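Ubiquitin-conjugating enzyme (Plasmodium vivax, PDB 2FO3) probably accepts activated ubiquitin and passes it on toward target proteins, as a ubiquitin-conjugating (E2) enzyme whose UBC domain makes up this chain. Local coordinates at residues Ile39-Gly44 against Asn52-Leu57; Leu57-Pro62 against Pro70-Leu75; Ile90-Leu95 against Leu110-Met115. All coordinates share one frame; numbering follows the deposited sequence.

Interaction 1 (Ile39-Gly44 against Asn52-Leu57); sequences IVKYVG and NEVYKL
Val40 and Leu57 face each other as a hydrogen-bonded pair of an antiparallel hairpin, Val40 N giving to Leu57 O at 2.8 Å and Leu57 N giving back to Val40 O. Tyr42 and Tyr55 form the next such pair, with Tyr55 N to Tyr42 O almost straight (178° at the hydrogen). The ladder runs on past the strands. Gly44 N bonds to Glu53 O, and Asn52 N reaches Gly44 O at 2.8 Å from above the carbonyl plane. The two strand axes come within 4.6 Å and run at 157°.

The buried side carries Val40, Tyr42, Tyr55 and Leu57. There CB of Val40 and CB of Leu57 lie 4.2 Å apart. The Tyr42 ring has CG anti to its backbone N (chi1 166°), and Gly44 N sits over the centre of one ring face. Its hydroxyl is tied to Leu45 N.

The solvent side holds Lys41, Val43, Val54 and Lys56. The extended Lys41 chain slants past Val54, with CE 3.9 Å from Val54 CG1. The Lys41 and Lys56 NZ atoms stay 5.7 Å apart. A water lies between them and accepts from Lys41 NZ at 2.9 Å and weakly from Lys56 NZ, which may ease the repulsion of like charges.

The hairpin supplies the middle two strands of the four-stranded antiparallel meander of the UBC fold. Strand 26-30 flanks strand 37-43, through backbone bonds such as Lys41 with Thr27. Strand 71-74 lies beyond strand 54-60. Helix 105-116 covers the buried side, with Val109 against Val40 and Leu57, and Ile113 against Tyr42.

Interaction 2 (Leu57-Pro62 against Pro70-Leu75); sequences LKIIFP and PIVYFL
Leu57 and Phe74 meet methyl to ring. Leu57 CD1 stands over the centre of the phenyl face, 3.4 Å from the Phe74 ring centroid and only 5° off its normal. This is a close CH-pi contact. The same leucine crosses Val72 at a slant, with its CG 3.6 Å from Val72 CG1. Further along this face Ile59 and Val72 lie side by side and point the same way, Ile59 CG1 being 3.9 Å from Val72 CG2. Ile59 also runs alongside Pro70, its CG2 against Pro70 CB.

The reverse face is built round Tyr73. Its CG lies between the backbone N and the carbonyl carbon (chi1 64°), and this brings the ring back toward the neighbouring strand. Lys58 runs beside it in the same direction. Lys58 CB sits above one ring face, near the rim, and Lys58 CE is 3.6 Å from Tyr73 OH. Ile60 crosses toward the ring edge, with CD1 4.0 Å from Tyr73 CE2. Leu75 adds its CD2 methyl against Lys58 CB.

Backbone bonds set the register of the two strands. Lys58 pairs with Tyr73, and Ile60 pairs with Ile71, where Ile60 N to Ile71 O is 2.7 Å. The axes run at 165°.

Phe74 meets Ile112 of helix 105-116, and Ile59 meets Ile105. Two strands of a four-stranded antiparallel meander, joined by a loop and backed by a helix on one face, are typical of the UBC fold of E2 enzymes.

Interaction 3 (Ile90-Leu95 against Leu110-Met115); sequences ICLSLL and LSIISM
Leu92 and Ile112 are the closest CA pair, 7.9 Å apart, as the loop 90-95 passes beside helix 105-116 and ends in a short 3-10 turn at residues 93-95. In the UBC fold this loop probably carries the active site. Its Ile-Cys-Leu sequence matches the place where E2 enzymes carry the cysteine that bears ubiquitin, so Cys91 is probably that residue. The Cys91 side chain leaves the helix behind, while Ile90 and Leu92 on either side of it turn toward the helix.

The contact is mostly apolar. Ile90 and Ile112 cross at about a right angle and touch tip to tip, CD1 to CD1 at 3.9 Å. Leu92 approaches Ile112 at a slant, with CD2 4.0 Å from Ile112 CG1. Met115 leaves the helix with CG anti to its backbone N (chi1 -180°). Its chain bends at chi3 (74°), which carries CE to 4.0 Å from Ile90 CG2. Met115 SD lies 4.0 Å from Cys91 O.

Inside the loop, Leu95 N bonds to Leu92 O and closes the turn. Strand residues Leu57 and Phe74 line the inner end, where they meet both Ile90 and Ile112. At the outer end Ser111 OG is hydrogen-bonded to Gly107 O of its own helix, and it meets the methyl Leu94 CD1 at 3.4 Å.

Interactions 1 and 2 share Leu57 and strand 54-60, so the two hairpins form one continuous sheet. Their centres lie about 13 Å apart. Lys56 O to Leu75 N at 2.7 Å, a probable hydrogen bond, joins them, and Val40 CG2 packs on Ile59 CD1 at 3.7 Å. Interaction 3 lies against the face that carries Leu57, Val72 and Phe74. Ile90 CD1 is 3.6 Å from Leu57 CD1, and Ile112 CG2 is 3.6 Å from Phe74 CZ. Through Ile90, the loop of the probable active-site Cys91 joins the sheet and helix 105-116 in one apolar cluster. Interaction 1 also reaches the helix near its C-terminal end, where Tyr42 OH lies 3.7 Å from Ile113 CG2.

Interaction 1 (Ile39-Gly44 against Asn52-Leu57)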
ATOM      1  N   ILE A  39       2.031  -3.492   7.260  1.00 20.96           N
ATOM      2  CA  ILE A  39       3.250  -3.205   6.526  1.00 25.02           C
ATOM      3  C   ILE A  39       3.309  -4.192   5.386  1.00 24.47           C
ATOM      4  O   ILE A  39       3.362  -5.416   5.595  1.00 21.91           O
ATOM      5  CB  ILE A  39       4.565  -3.371   7.352  1.00 26.44           C
ATOM      6  CG1 ILE A  39       4.483  -2.700   8.728  1.00 30.36           C
ATOM      7  CG2 ILE A  39       5.793  -2.891   6.541  1.00 27.19           C
ATOM      8  CD1 ILE A  39       4.465  -1.233   8.676  1.00 33.87           C
ATOM      9  N   VAL A  40       3.291  -3.654   4.182  1.00 21.73           N
ATOM     10  CA  VAL A  40       3.392  -4.457   2.975  1.00 24.00           C
ATOM     11  C   VAL A  40       4.823  -4.424   2.411  1.00 26.18           C
ATOM     12  O   VAL A  40       5.416  -3.344   2.201  1.00 26.67           O
ATOM     13  CB  VAL A  40       2.329  -3.993   1.920  1.00 23.94           C
ATOM     14  CG1 VAL A  40       2.514  -4.720   0.576  1.00 20.52           C
ATOM     15  CG2 VAL A  40       0.950  -4.216   2.452  1.00 26.64           C
ATOM     16  N   LYS A  41       5.384  -5.606   2.177  1.00 21.77           N
ATOM     17  CA  LYS A  41       6.695  -5.742   1.535  1.00 25.54           C
ATOM     18  C   LYS A  41       6.528  -5.991   0.034  1.00 25.35           C
ATOM     19  O   LYS A  41       5.855  -6.934  -0.372  1.00 26.85           O
ATOM     20  CB  LYS A  41       7.495  -6.897   2.189  1.00 29.10           C
ATOM     21  CG  LYS A  41       8.844  -7.190   1.522  1.00 30.99           C
ATOM     22  CD  LYS A  41       9.645  -8.203   2.334  1.00 34.04           C
ATOM     23  CE  LYS A  41      10.831  -8.748   1.511  1.00 37.62           C
ATOM     24  NZ  LYS A  41      11.866  -9.492   2.342  1.00 38.50           N
ATOM     25  N   TYR A  42       7.130  -5.132  -0.774  1.00 23.30           N
ATOM     26  CA  TYR A  42       7.125  -5.298  -2.206  1.00 27.20           C
ATOM     27  C   TYR A  42       8.544  -5.544  -2.677  1.00 28.79           C
ATOM     28  O   TYR A  42       9.460  -4.802  -2.328  1.00 28.45           O
ATOM     29  CB  TYR A  42       6.516  -4.065  -2.896  1.00 26.92           C
ATOM     30  CG  TYR A  42       6.761  -4.006  -4.373  1.00 27.08           C
ATOM     31  CD1 TYR A  42       6.273  -5.015  -5.231  1.00 25.87           C
ATOM     32  CD2 TYR A  42       7.440  -2.912  -4.935  1.00 26.64           C
ATOM     33  CE1 TYR A  42       6.501  -4.950  -6.631  1.00 28.09           C
ATOM     34  CE2 TYR A  42       7.658  -2.829  -6.298  1.00 26.82           C
ATOM     35  CZ  TYR A  42       7.198  -3.848  -7.145  1.00 27.98           C
ATOM     36  OH  TYR A  42       7.440  -3.747  -8.490  1.00 28.86           O
ATOM     37  N   VAL A  43       8.726  -6.621  -3.443  1.00 31.34           N
ATOM     38  CA  VAL A  43      10.016  -6.907  -4.090  1.00 31.02           C
ATOM     39  C   VAL A  43       9.866  -6.502  -5.533  1.00 32.59           C
ATOM     40  O   VAL A  43       9.021  -7.032  -6.239  1.00 33.96           O
ATOM     41  CB  VAL A  43      10.405  -8.395  -3.993  1.00 32.65           C
ATOM     42  CG1 VAL A  43      11.810  -8.630  -4.622  1.00 32.99           C
ATOM     43  CG2 VAL A  43      10.360  -8.857  -2.534  1.00 34.21           C
ATOM     44  N   GLY A  44      10.664  -5.527  -5.949  1.00 33.89           N
ATOM     45  CA  GLY A  44      10.602  -4.951  -7.294  1.00 34.66           C
ATOM     46  C   GLY A  44      10.543  -5.980  -8.399  1.00 37.31           C
ATOM     47  O   GLY A  44      11.380  -6.904  -8.469  1.00 34.78           O
ATOM     48  N   ASN A  52      14.150  -6.407  -8.122  1.00 40.26           N
ATOM     49  CA  ASN A  52      14.836  -7.044  -6.990  1.00 43.59           C
ATOM     50  C   ASN A  52      15.091  -6.152  -5.769  1.00 44.15           C
ATOM     51  O   ASN A  52      15.584  -6.630  -4.755  1.00 46.71           O
ATOM     52  CB  ASN A  52      16.151  -7.706  -7.457  1.00 44.18           C
ATOM     53  CG  ASN A  52      15.913  -8.940  -8.293  1.00 45.83           C
ATOM     54  OD1 ASN A  52      16.163  -8.943  -9.500  1.00 45.76           O
ATOM     55  ND2 ASN A  52      15.407  -9.996  -7.659  1.00 44.04           N
ATOM     56  N   GLU A  53      14.756  -4.867  -5.870  1.00 41.54           N
ATOM     57  CA  GLU A  53      14.891  -3.949  -4.738  1.00 40.66           C
ATOM     58  C   GLU A  53      13.694  -4.120  -3.788  1.00 36.98           C
ATOM     59  O   GLU A  53      12.568  -4.296  -4.235  1.00 38.82           O
ATOM     60  CB  GLU A  53      15.017  -2.492  -5.227  1.00 41.50           C
ATOM     61  CG  GLU A  53      16.152  -2.270  -6.255  1.00 42.38           C
ATOM     62  CD  GLU A  53      16.288  -0.834  -6.714  1.00 44.05           C
ATOM     63  OE1 GLU A  53      15.301  -0.070  -6.663  1.00 43.74           O
ATOM     64  OE2 GLU A  53      17.397  -0.461  -7.141  1.00 47.37           O
ATOM     65  N   VAL A  54      13.939  -4.056  -2.483  1.00 33.29           N
ATOM     66  CA  VAL A  54      12.873  -4.247  -1.510  1.00 34.72           C
ATOM     67  C   VAL A  54      12.362  -2.908  -1.047  1.00 35.86           C
ATOM     68  O   VAL A  54      13.155  -2.038  -0.676  1.00 34.59           O
ATOM     69  CB  VAL A  54      13.334  -5.113  -0.306  1.00 35.03           C
ATOM     70  CG1 VAL A  54      12.280  -5.145   0.825  1.00 31.05           C
ATOM     71  CG2 VAL A  54      13.684  -6.529  -0.778  1.00 34.84           C
ATOM     72  N   TYR A  55      11.034  -2.731  -1.112  1.00 30.60           N
ATOM     73  CA  TYR A  55      10.378  -1.547  -0.566  1.00 32.54           C
ATOM     74  C   TYR A  55       9.254  -1.951   0.370  1.00 30.25           C
ATOM     75  O   TYR A  55       8.593  -2.977   0.172  1.00 33.28           O
ATOM     76  CB  TYR A  55       9.898  -0.588  -1.695  1.00 31.92           C
ATOM     77  CG  TYR A  55      11.049  -0.109  -2.535  1.00 34.78           C
ATOM     78  CD1 TYR A  55      11.915   0.894  -2.063  1.00 35.44           C
ATOM     79  CD2 TYR A  55      11.326  -0.692  -3.779  1.00 34.68           C
ATOM     80  CE1 TYR A  55      13.015   1.312  -2.826  1.00 35.89           C
ATOM     81  CE2 TYR A  55      12.414  -0.274  -4.547  1.00 34.73           C
ATOM     82  CZ  TYR A  55      13.251   0.719  -4.056  1.00 35.03           C
ATOM     83  OH  TYR A  55      14.306   1.132  -4.795  1.00 36.88           O
ATOM     84  N   LYS A  56       9.046  -1.150   1.398  1.00 29.42           N
ATOM     85  CA  LYS A  56       8.027  -1.424   2.391  1.00 27.14           C
ATOM     86  C   LYS A  56       7.041  -0.280   2.469  1.00 29.88           C
ATOM     87  O   LYS A  56       7.418   0.874   2.596  1.00 29.68           O
ATOM     88  CB  LYS A  56       8.630  -1.754   3.759  1.00 32.76           C
ATOM     89  CG  LYS A  56       9.151  -3.191   3.797  1.00 36.50           C
ATOM     90  CD  LYS A  56       9.632  -3.610   5.141  1.00 39.64           C
ATOM     91  CE  LYS A  56      10.027  -5.095   5.095  1.00 42.17           C
ATOM     92  NZ  LYS A  56      10.695  -5.544   6.336  1.00 43.47           N
ATOM     93  N   LEU A  57       5.773  -0.632   2.403  1.00 24.43           N
ATOM     94  CA  LEU A  57       4.677   0.329   2.395  1.00 27.38           C
ATOM     95  C   LEU A  57       3.930   0.225   3.722  1.00 25.52           C
ATOM     96  O   LEU A  57       3.416  -0.870   4.106  1.00 28.06           O
ATOM     97  CB  LEU A  57       3.754  -0.052   1.227  1.00 30.90           C
ATOM     98  CG  LEU A  57       2.880   0.844   0.379  1.00 36.66           C
ATOM     99  CD1 LEU A  57       3.629   2.048  -0.207  1.00 33.02           C
ATOM    100  CD2 LEU A  57       2.276  -0.016  -0.758  1.00 34.15           C
TER
HETATM  101  O   HOH W   1      12.264  -8.012   4.746  1.00 40.22           O

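Interaction 2 (Leu57-Pro62 against Pro70-Leu75)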
ATOM      1  N   LEU A  57       5.773  -0.632   2.403  1.00 24.43           N
ATOM      2  CA  LEU A  57       4.677   0.329   2.395  1.00 27.38           C
ATOM      3  C   LEU A  57       3.930   0.225   3.722  1.00 25.52           C
ATOM      4  O   LEU A  57       3.416  -0.870   4.106  1.00 28.06           O
ATOM      5  CB  LEU A  57       3.754  -0.052   1.227  1.00 30.90           C
ATOM      6  CG  LEU A  57       2.880   0.844   0.379  1.00 36.66           C
ATOM      7  CD1 LEU A  57       3.629   2.048  -0.207  1.00 33.02           C
ATOM      8  CD2 LEU A  57       2.276  -0.016  -0.758  1.00 34.15           C
ATOM      9  N   LYS A  58       3.845   1.335   4.433  1.00 21.30           N
ATOM     10  CA  LYS A  58       3.077   1.359   5.678  1.00 22.39           C
ATOM     11  C   LYS A  58       1.655   1.844   5.392  1.00 24.58           C
ATOM     12  O   LYS A  58       1.466   2.841   4.689  1.00 23.14           O
ATOM     13  CB  LYS A  58       3.732   2.217   6.736  1.00 26.17           C
ATOM     14  CG  LYS A  58       2.973   2.144   8.054  1.00 28.11           C
ATOM     15  CD  LYS A  58       3.909   2.483   9.243  1.00 34.95           C
ATOM     16  CE  LYS A  58       3.116   3.122  10.364  1.00 34.60           C
ATOM     17  NZ  LYS A  58       4.032   3.543  11.515  1.00 38.75           N
ATOM     18  N   ILE A  59       0.687   1.128   5.937  1.00 23.06           N
ATOM     19  CA  ILE A  59      -0.721   1.390   5.721  1.00 22.14           C
ATOM     20  C   ILE A  59      -1.412   1.614   7.050  1.00 25.10           C
ATOM     21  O   ILE A  59      -1.417   0.748   7.905  1.00 25.72           O
ATOM     22  CB  ILE A  59      -1.413   0.262   4.914  1.00 20.70           C
ATOM     23  CG1 ILE A  59      -0.760   0.100   3.524  1.00 21.89           C
ATOM     24  CG2 ILE A  59      -2.921   0.579   4.744  1.00 20.42           C
ATOM     25  CD1 ILE A  59      -1.123  -1.232   2.854  1.00 24.98           C
ATOM     26  N   ILE A  60      -1.972   2.810   7.233  1.00 22.95           N
ATOM     27  CA  ILE A  60      -2.677   3.126   8.475  1.00 22.29           C
ATOM     28  C   ILE A  60      -4.141   3.364   8.226  1.00 25.40           C
ATOM     29  O   ILE A  60      -4.519   4.259   7.441  1.00 24.50           O
ATOM     30  CB  ILE A  60      -2.073   4.384   9.169  1.00 27.29           C
ATOM     31  CG1 ILE A  60      -0.557   4.246   9.328  1.00 29.51           C
ATOM     32  CG2 ILE A  60      -2.771   4.644  10.522  1.00 30.74           C
ATOM     33  CD1 ILE A  60       0.159   5.525   9.585  1.00 36.12           C
ATOM     34  N   PHE A  61      -4.977   2.590   8.899  1.00 21.48           N
ATOM     35  CA  PHE A  61      -6.430   2.772   8.800  1.00 22.26           C
ATOM     36  C   PHE A  61      -6.920   3.768   9.858  1.00 24.97           C
ATOM     37  O   PHE A  61      -6.811   3.485  11.063  1.00 29.21           O
ATOM     38  CB  PHE A  61      -7.150   1.461   9.011  1.00 22.20           C
ATOM     39  CG  PHE A  61      -6.789   0.412   8.020  1.00 23.20           C
ATOM     40  CD1 PHE A  61      -7.499   0.287   6.816  1.00 22.19           C
ATOM     41  CD2 PHE A  61      -5.721  -0.464   8.275  1.00 25.11           C
ATOM     42  CE1 PHE A  61      -7.150  -0.709   5.885  1.00 24.26           C
ATOM     43  CE2 PHE A  61      -5.367  -1.454   7.337  1.00 26.68           C
ATOM     44  CZ  PHE A  61      -6.079  -1.565   6.151  1.00 23.49           C
ATOM     45  N   PRO A  62      -7.438   4.941   9.408  1.00 24.95           N
ATOM     46  CA  PRO A  62      -7.937   5.948  10.332  1.00 29.64           C
ATOM     47  C   PRO A  62      -9.254   5.511  10.972  1.00 32.48           C
ATOM     48  O   PRO A  62      -9.916   4.572  10.503  1.00 28.85           O
ATOM     49  CB  PRO A  62      -8.124   7.183   9.437  1.00 29.01           C
ATOM     50  CG  PRO A  62      -8.451   6.611   8.087  1.00 27.37           C
ATOM     51  CD  PRO A  62      -7.560   5.383   7.995  1.00 23.12           C
ATOM     52  N   PRO A  70      -7.233   5.012   3.646  1.00 27.74           N
ATOM     53  CA  PRO A  70      -6.116   4.671   4.531  1.00 27.15           C
ATOM     54  C   PRO A  70      -4.981   5.647   4.244  1.00 24.71           C
ATOM     55  O   PRO A  70      -4.928   6.238   3.144  1.00 24.36           O
ATOM     56  CB  PRO A  70      -5.733   3.249   4.083  1.00 28.55           C
ATOM     57  CG  PRO A  70      -6.188   3.166   2.650  1.00 29.28           C
ATOM     58  CD  PRO A  70      -7.437   4.006   2.571  1.00 29.07           C
ATOM     59  N   ILE A  71      -4.117   5.872   5.216  1.00 24.74           N
ATOM     60  CA  ILE A  71      -2.899   6.640   4.951  1.00 27.41           C
ATOM     61  C   ILE A  71      -1.832   5.618   4.524  1.00 26.53           C
ATOM     62  O   ILE A  71      -1.634   4.581   5.212  1.00 25.48           O
ATOM     63  CB  ILE A  71      -2.468   7.426   6.205  1.00 31.63           C
ATOM     64  CG1 ILE A  71      -3.466   8.569   6.472  1.00 36.83           C
ATOM     65  CG2 ILE A  71      -1.018   7.945   6.035  1.00 32.66           C
ATOM     66  CD1 ILE A  71      -3.769   8.816   7.945  1.00 36.80           C
ATOM     67  N   VAL A  72      -1.161   5.878   3.396  1.00 23.34           N
ATOM     68  CA  VAL A  72      -0.186   4.899   2.818  1.00 27.04           C
ATOM     69  C   VAL A  72       1.064   5.620   2.385  1.00 32.85           C
ATOM     70  O   VAL A  72       0.992   6.598   1.598  1.00 35.96           O
ATOM     71  CB  VAL A  72      -0.793   4.129   1.590  1.00 27.79           C
ATOM     72  CG1 VAL A  72       0.192   3.102   1.001  1.00 30.71           C
ATOM     73  CG2 VAL A  72      -2.040   3.426   1.967  1.00 25.95           C
ATOM     74  N   TYR A  73       2.214   5.165   2.886  1.00 26.37           N
ATOM     75  CA  TYR A  73       3.480   5.736   2.476  1.00 28.88           C
ATOM     76  C   TYR A  73       4.612   4.710   2.568  1.00 29.56           C
ATOM     77  O   TYR A  73       4.509   3.729   3.322  1.00 29.86           O
ATOM     78  CB  TYR A  73       3.795   6.998   3.302  1.00 30.32           C
ATOM     79  CG  TYR A  73       3.992   6.749   4.776  1.00 29.79           C
ATOM     80  CD1 TYR A  73       5.264   6.496   5.297  1.00 31.54           C
ATOM     81  CD2 TYR A  73       2.895   6.747   5.654  1.00 31.65           C
ATOM     82  CE1 TYR A  73       5.447   6.250   6.643  1.00 32.64           C
ATOM     83  CE2 TYR A  73       3.070   6.516   7.031  1.00 32.68           C
ATOM     84  CZ  TYR A  73       4.349   6.273   7.509  1.00 31.98           C
ATOM     85  OH  TYR A  73       4.536   6.057   8.851  1.00 34.48           O
ATOM     86  N   PHE A  74       5.680   4.948   1.808  1.00 26.20           N
ATOM     87  CA  PHE A  74       6.843   4.047   1.807  1.00 27.34           C
ATOM     88  C   PHE A  74       7.766   4.289   2.991  1.00 30.82           C
ATOM     89  O   PHE A  74       8.036   5.448   3.365  1.00 28.55           O
ATOM     90  CB  PHE A  74       7.640   4.218   0.539  1.00 30.18           C
ATOM     91  CG  PHE A  74       7.014   3.580  -0.662  1.00 31.34           C
ATOM     92  CD1 PHE A  74       7.211   2.209  -0.920  1.00 31.56           C
ATOM     93  CD2 PHE A  74       6.240   4.336  -1.550  1.00 29.73           C
ATOM     94  CE1 PHE A  74       6.632   1.601  -2.054  1.00 30.61           C
ATOM     95  CE2 PHE A  74       5.668   3.745  -2.670  1.00 31.61           C
ATOM     96  CZ  PHE A  74       5.873   2.361  -2.922  1.00 30.46           C
ATOM     97  N   LEU A  75       8.257   3.197   3.586  1.00 29.18           N
ATOM     98  CA  LEU A  75       9.240   3.307   4.653  1.00 30.23           C
ATOM     99  C   LEU A  75      10.569   3.668   4.024  1.00 26.68           C
ATOM    100  O   LEU A  75      10.721   3.593   2.795  1.00 30.01           O
ATOM    101  CB  LEU A  75       9.306   2.014   5.486  1.00 31.32           C
ATOM    102  CG  LEU A  75       8.018   1.682   6.266  1.00 30.71           C
ATOM    103  CD1 LEU A  75       8.197   0.416   7.068  1.00 30.30           C
ATOM    104  CD2 LEU A  75       7.554   2.839   7.178  1.00 32.53           C
TER

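Interaction 3 (Ile90-Leu95 against Leu110-Met115)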
ATOM      1  N   ILE A  90       2.945   9.499  -1.030  1.00 24.59           N
ATOM      2  CA  ILE A  90       2.701   9.118  -2.408  1.00 24.32           C
ATOM      3  C   ILE A  90       1.668  10.080  -2.956  1.00 25.84           C
ATOM      4  O   ILE A  90       0.669  10.377  -2.289  1.00 25.78           O
ATOM      5  CB  ILE A  90       2.168   7.662  -2.497  1.00 25.04           C
ATOM      6  CG1 ILE A  90       3.233   6.665  -1.938  1.00 21.35           C
ATOM      7  CG2 ILE A  90       1.736   7.290  -3.931  1.00 24.75           C
ATOM      8  CD1 ILE A  90       2.601   5.267  -1.552  1.00 26.86           C
ATOM      9  N   CYS A  91       1.929  10.554  -4.174  1.00 25.04           N
ATOM     10  CA  CYS A  91       0.987  11.378  -4.907  1.00 29.18           C
ATOM     11  C   CYS A  91       0.220  10.453  -5.841  1.00 26.49           C
ATOM     12  O   CYS A  91       0.730  10.033  -6.881  1.00 28.73           O
ATOM     13  CB  CYS A  91       1.711  12.484  -5.710  1.00 27.21           C
ATOM     14  SG  CYS A  91       0.510  13.522  -6.646  1.00 29.38           S
ATOM     15  N   LEU A  92      -1.008  10.118  -5.449  1.00 31.41           N
ATOM     16  CA  LEU A  92      -1.846   9.183  -6.211  1.00 32.95           C
ATOM     17  C   LEU A  92      -3.302   9.529  -5.984  1.00 29.77           C
ATOM     18  O   LEU A  92      -3.784   9.445  -4.860  1.00 27.55           O
ATOM     19  CB  LEU A  92      -1.596   7.723  -5.762  1.00 34.08           C
ATOM     20  CG  LEU A  92      -2.453   6.645  -6.459  1.00 32.85           C
ATOM     21  CD1 LEU A  92      -1.978   6.404  -7.892  1.00 35.86           C
ATOM     22  CD2 LEU A  92      -2.451   5.326  -5.663  1.00 37.48           C
ATOM     23  N   SER A  93      -4.005   9.898  -7.064  1.00 28.70           N
ATOM     24  CA  SER A  93      -5.414  10.305  -6.989  1.00 31.31           C
ATOM     25  C   SER A  93      -6.307   9.286  -6.278  1.00 24.63           C
ATOM     26  O   SER A  93      -7.212   9.676  -5.540  1.00 25.87           O
ATOM     27  CB  SER A  93      -5.970  10.582  -8.401  1.00 34.74           C
ATOM     28  OG  SER A  93      -5.180  11.554  -9.064  1.00 42.27           O
ATOM     29  N   LEU A  94      -6.057   7.987  -6.507  1.00 25.69           N
ATOM     30  CA  LEU A  94      -6.878   6.927  -5.858  1.00 29.14           C
ATOM     31  C   LEU A  94      -6.858   7.004  -4.334  1.00 31.88           C
ATOM     32  O   LEU A  94      -7.782   6.523  -3.670  1.00 32.30           O
ATOM     33  CB  LEU A  94      -6.469   5.528  -6.325  1.00 28.57           C
ATOM     34  CG  LEU A  94      -6.921   5.115  -7.721  1.00 34.91           C
ATOM     35  CD1 LEU A  94      -6.287   3.793  -8.095  1.00 35.97           C
ATOM     36  CD2 LEU A  94      -8.473   5.029  -7.816  1.00 33.71           C
ATOM     37  N   LEU A  95      -5.805   7.616  -3.786  1.00 31.35           N
ATOM     38  CA  LEU A  95      -5.635   7.773  -2.336  1.00 33.45           C
ATOM     39  C   LEU A  95      -6.215   9.073  -1.815  1.00 35.96           C
ATOM     40  O   LEU A  95      -6.240   9.308  -0.605  1.00 38.94           O
ATOM     41  CB  LEU A  95      -4.153   7.732  -1.981  1.00 36.18           C
ATOM     42  CG  LEU A  95      -3.476   6.380  -1.863  1.00 39.87           C
ATOM     43  CD1 LEU A  95      -1.942   6.505  -1.964  1.00 39.90           C
ATOM     44  CD2 LEU A  95      -3.917   5.732  -0.545  1.00 41.47           C
ATOM     45  N   LEU A 110      -1.735  -2.644  -5.571  1.00 20.72           N
ATOM     46  CA  LEU A 110      -1.448  -2.966  -6.977  1.00 21.81           C
ATOM     47  C   LEU A 110      -1.353  -1.686  -7.858  1.00 22.67           C
ATOM     48  O   LEU A 110      -0.510  -1.610  -8.760  1.00 24.23           O
ATOM     49  CB  LEU A 110      -2.462  -3.972  -7.529  1.00 22.58           C
ATOM     50  CG  LEU A 110      -2.118  -4.730  -8.793  1.00 28.85           C
ATOM     51  CD1 LEU A 110      -0.862  -5.621  -8.638  1.00 26.81           C
ATOM     52  CD2 LEU A 110      -3.326  -5.546  -9.176  1.00 30.79           C
ATOM     53  N   SER A 111      -2.217  -0.713  -7.606  1.00 22.37           N
ATOM     54  CA  SER A 111      -2.142   0.579  -8.330  1.00 25.32           C
ATOM     55  C   SER A 111      -0.831   1.320  -8.069  1.00 24.74           C
ATOM     56  O   SER A 111      -0.304   1.994  -8.967  1.00 27.43           O
ATOM     57  CB  SER A 111      -3.326   1.471  -7.981  1.00 21.78           C
ATOM     58  OG  SER A 111      -4.543   0.865  -8.412  1.00 27.20           O
ATOM     59  N   ILE A 112      -0.309   1.193  -6.854  1.00 23.36           N
ATOM     60  CA  ILE A 112       0.986   1.817  -6.501  1.00 24.23           C
ATOM     61  C   ILE A 112       2.072   1.105  -7.258  1.00 24.93           C
ATOM     62  O   ILE A 112       2.939   1.732  -7.846  1.00 25.92           O
ATOM     63  CB  ILE A 112       1.251   1.784  -4.945  1.00 24.80           C
ATOM     64  CG1 ILE A 112       0.256   2.726  -4.214  1.00 23.63           C
ATOM     65  CG2 ILE A 112       2.762   2.091  -4.618  1.00 22.90           C
ATOM     66  CD1 ILE A 112       0.085   2.448  -2.698  1.00 26.34           C
ATOM     67  N   ILE A 113       1.991  -0.225  -7.304  1.00 25.32           N
ATOM     68  CA  ILE A 113       3.012  -1.001  -7.988  1.00 27.81           C
ATOM     69  C   ILE A 113       2.949  -0.649  -9.473  1.00 29.98           C
ATOM     70  O   ILE A 113       3.970  -0.470 -10.117  1.00 29.43           O
ATOM     71  CB  ILE A 113       2.821  -2.539  -7.769  1.00 27.63           C
ATOM     72  CG1 ILE A 113       3.020  -2.891  -6.300  1.00 28.99           C
ATOM     73  CG2 ILE A 113       3.799  -3.347  -8.634  1.00 28.05           C
ATOM     74  CD1 ILE A 113       2.567  -4.330  -5.971  1.00 29.78           C
ATOM     75  N   SER A 114       1.734  -0.533  -9.999  1.00 28.98           N
ATOM     76  CA  SER A 114       1.550  -0.073 -11.378  1.00 31.50           C
ATOM     77  C   SER A 114       2.220   1.288 -11.638  1.00 32.37           C
ATOM     78  O   SER A 114       2.982   1.440 -12.630  1.00 31.37           O
ATOM     79  CB  SER A 114       0.066  -0.001 -11.720  1.00 29.59           C
ATOM     80  OG  SER A 114      -0.092   0.371 -13.072  1.00 35.17           O
ATOM     81  N   MET A 115       1.929   2.261 -10.766  1.00 30.55           N
ATOM     82  CA  MET A 115       2.525   3.625 -10.837  1.00 34.47           C
ATOM     83  C   MET A 115       4.049   3.545 -10.888  1.00 34.88           C
ATOM     84  O   MET A 115       4.675   4.140 -11.759  1.00 35.56           O
ATOM     85  CB  MET A 115       2.057   4.477  -9.661  1.00 32.64           C
ATOM     86  CG  MET A 115       2.603   5.936  -9.617  1.00 34.27           C
ATOM     87  SD  MET A 115       2.423   6.594  -7.948  1.00 38.96           S
ATOM     88  CE  MET A 115       3.718   5.712  -7.078  1.00 35.94           C
TER